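Side-chain contact in glyoxalase-related enzyme (Fulvimarina pelagi, PDB 3BQX), which is of unknown function but belongs to the vicinal oxygen chelate superfamily, whose members include glyoxalase I, bleomycin resistance proteins and extradiol dioxygenases: residues 40-44 and 45-49. Numbering follows the deposited sequence.
Sequences FYQMN and GFVLA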
loop_
_atom_site.group_PDB
_atom_site.type_symbol
_atom_site.label_atom_id
_atom_site.label_comp_id
_atom_site.label_asym_id
_atom_site.label_seq_id
_atom_site.Cartn_x
_atom_site.Cartn_y
_atom_site.Cartn_z
ATOM N N PHE A 40 1.378 -5.172 13.314
ATOM C CA PHE A 40 1.180 -5.881 12.053
ATOM C C PHE A 40 -0.218 -6.476 12.018
ATOM O O PHE A 40 -0.683 -7.044 13.014
ATOM C CB PHE A 40 2.151 -7.060 11.883
ATOM C CG PHE A 40 3.592 -6.672 11.684
ATOM C CD1 PHE A 40 3.955 -5.688 10.779
ATOM C CD2 PHE A 40 4.595 -7.345 12.371
ATOM C CE1 PHE A 40 5.301 -5.380 10.556
ATOM C CE2 PHE A 40 5.941 -7.043 12.153
ATOM C CZ PHE A 40 6.290 -6.060 11.243
ATOM N N TYR A 41 -0.884 -6.348 10.874
ATOM C CA TYR A 41 -2.209 -6.925 10.672
ATOM C C TYR A 41 -2.084 -7.864 9.473
ATOM O O TYR A 41 -1.521 -7.484 8.447
ATOM C CB TYR A 41 -3.245 -5.848 10.326
ATOM C CG TYR A 41 -3.433 -4.756 11.360
ATOM C CD1 TYR A 41 -4.379 -4.884 12.379
ATOM C CD2 TYR A 41 -2.668 -3.596 11.315
ATOM C CE1 TYR A 41 -4.557 -3.874 13.326
ATOM C CE2 TYR A 41 -2.835 -2.585 12.253
ATOM C CZ TYR A 41 -3.780 -2.731 13.255
ATOM O OH TYR A 41 -3.920 -1.736 14.192
ATOM N N GLN A 42 -2.585 -9.092 9.591
ATOM C CA GLN A 42 -2.528 -10.018 8.468
ATOM C C GLN A 42 -3.662 -9.683 7.510
ATOM O O GLN A 42 -4.836 -9.713 7.892
ATOM C CB GLN A 42 -2.668 -11.467 8.938
ATOM C CG GLN A 42 -2.597 -12.469 7.780
ATOM C CD GLN A 42 -1.249 -12.460 7.081
ATOM O OE1 GLN A 42 -0.227 -12.746 7.695
ATOM N NE2 GLN A 42 -1.241 -12.119 5.795
HETATM N N MSE A 43 -3.316 -9.370 6.266
HETATM C CA MSE A 43 -4.309 -9.008 5.267
HETATM C C MSE A 43 -4.499 -10.087 4.201
HETATM O O MSE A 43 -4.055 -11.229 4.367
HETATM C CB MSE A 43 -3.916 -7.680 4.616
HETATM C CG MSE A 43 -3.555 -6.586 5.652
HETATM SE SE MSE A 43 -4.963 -5.994 6.860
HETATM C CE MSE A 43 -5.930 -4.952 5.580
ATOM N N ASN A 44 -5.148 -9.715 3.102
ATOM C CA ASN A 44 -5.446 -10.622 1.994
ATOM C C ASN A 44 -4.268 -10.850 1.054
ATOM O O ASN A 44 -4.275 -10.410 -0.095
ATOM C CB ASN A 44 -6.651 -10.088 1.203
ATOM C CG ASN A 44 -6.486 -8.628 0.796
ATOM O OD1 ASN A 44 -6.175 -7.781 1.629
ATOM N ND2 ASN A 44 -6.702 -8.334 -0.477
ATOM N N GLY A 45 -3.253 -11.549 1.550
ATOM C CA GLY A 45 -2.090 -11.837 0.729
ATOM C C GLY A 45 -0.830 -11.104 1.131
ATOM O O GLY A 45 0.246 -11.365 0.592
ATOM N N PHE A 46 -0.957 -10.195 2.090
ATOM C CA PHE A 46 0.172 -9.389 2.537
ATOM C C PHE A 46 -0.097 -8.918 3.957
ATOM O O PHE A 46 -1.163 -9.178 4.518
ATOM C CB PHE A 46 0.319 -8.174 1.616
ATOM C CG PHE A 46 -0.804 -7.182 1.752
ATOM C CD1 PHE A 46 -0.683 -6.094 2.613
ATOM C CD2 PHE A 46 -2.001 -7.372 1.073
ATOM C CE1 PHE A 46 -1.740 -5.205 2.801
ATOM C CE2 PHE A 46 -3.069 -6.484 1.255
ATOM C CZ PHE A 46 -2.932 -5.404 2.122
ATOM N N VAL A 47 0.872 -8.209 4.520
ATOM C CA VAL A 47 0.776 -7.682 5.872
ATOM C C VAL A 47 0.737 -6.158 5.851
ATOM O O VAL A 47 1.452 -5.528 5.067
ATOM C CB VAL A 47 2.001 -8.128 6.702
ATOM C CG1 VAL A 47 1.924 -7.584 8.114
ATOM C CG2 VAL A 47 2.079 -9.643 6.722
ATOM N N LEU A 48 -0.120 -5.575 6.686
ATOM C CA LEU A 48 -0.213 -4.128 6.828
ATOM C C LEU A 48 0.514 -3.810 8.127
ATOM O O LEU A 48 0.221 -4.404 9.170
ATOM C CB LEU A 48 -1.675 -3.664 6.933
ATOM C CG LEU A 48 -1.867 -2.201 7.372
ATOM C CD1 LEU A 48 -1.372 -1.260 6.283
ATOM C CD2 LEU A 48 -3.339 -1.930 7.655
ATOM N N ALA A 49 1.478 -2.901 8.065
ATOM C CA ALA A 49 2.226 -2.513 9.248
ATOM C C ALA A 49 2.077 -1.030 9.510
ATOM O O ALA A 49 2.052 -0.234 8.573
ATOM C CB ALA A 49 3.700 -2.842 9.064
#
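Tyr41 and Leu48 bind each other through both backbone amides, forming the hydrogen-bonded pair of a beta hairpin made by the last two strands of a βαβββ unit, the module of the VOC fold. Tyr41 N reaches Leu48 O at 2.8 Å, and Leu48 N answers to Tyr41 O at 3.0 Å. A third bond, from Met43 N to Phe46 O (2.8 Å), closes the turn, where Asn44 is the centre of an inverse gamma turn whose bond from Gly45 N to Met43 O is weak; the backbone of Gly45 also hydrogen-bonds to the second subunit. Glycine suits position 45 because its positive phi would press a CB against the preceding carbonyl oxygen.

That same Met43 O also accepts Gln42 NE2 at 3.3 Å, almost straight (176°). Met43 O lies in the plane of the glutamine amide, though NE2 approaches tilted from the plane of that carbonyl. With chi2 at 64°, the glutamine chain bends back over the turn, which brings the amide to this oxygen. The second subunit takes up both polar atoms: OE1 accepts from its Phe139 N, and NE2 also donates to its Val137 O. Asn44 OD1 likewise takes Val6 N of the second subunit, so the amide side chains of the turn tie it into the dimer interface.

Val47 packs CG1 on Phe40 CB (3.8 Å), and on the same face Ala49 is small enough for the Phe40 ring to bring its edge against the methyl. On the other, the Leu48 side chain runs alongside Tyr41 while its CB meets Met43 CG; Leu48 and Phe46 give buried apolar surface to Ile9. Phe46 CG sits between its backbone N and carbonyl carbon, laying the ring against selenomethionine Met43, whose CB stands over one ring face, 3.6 Å from the centroid and 17° off the normal.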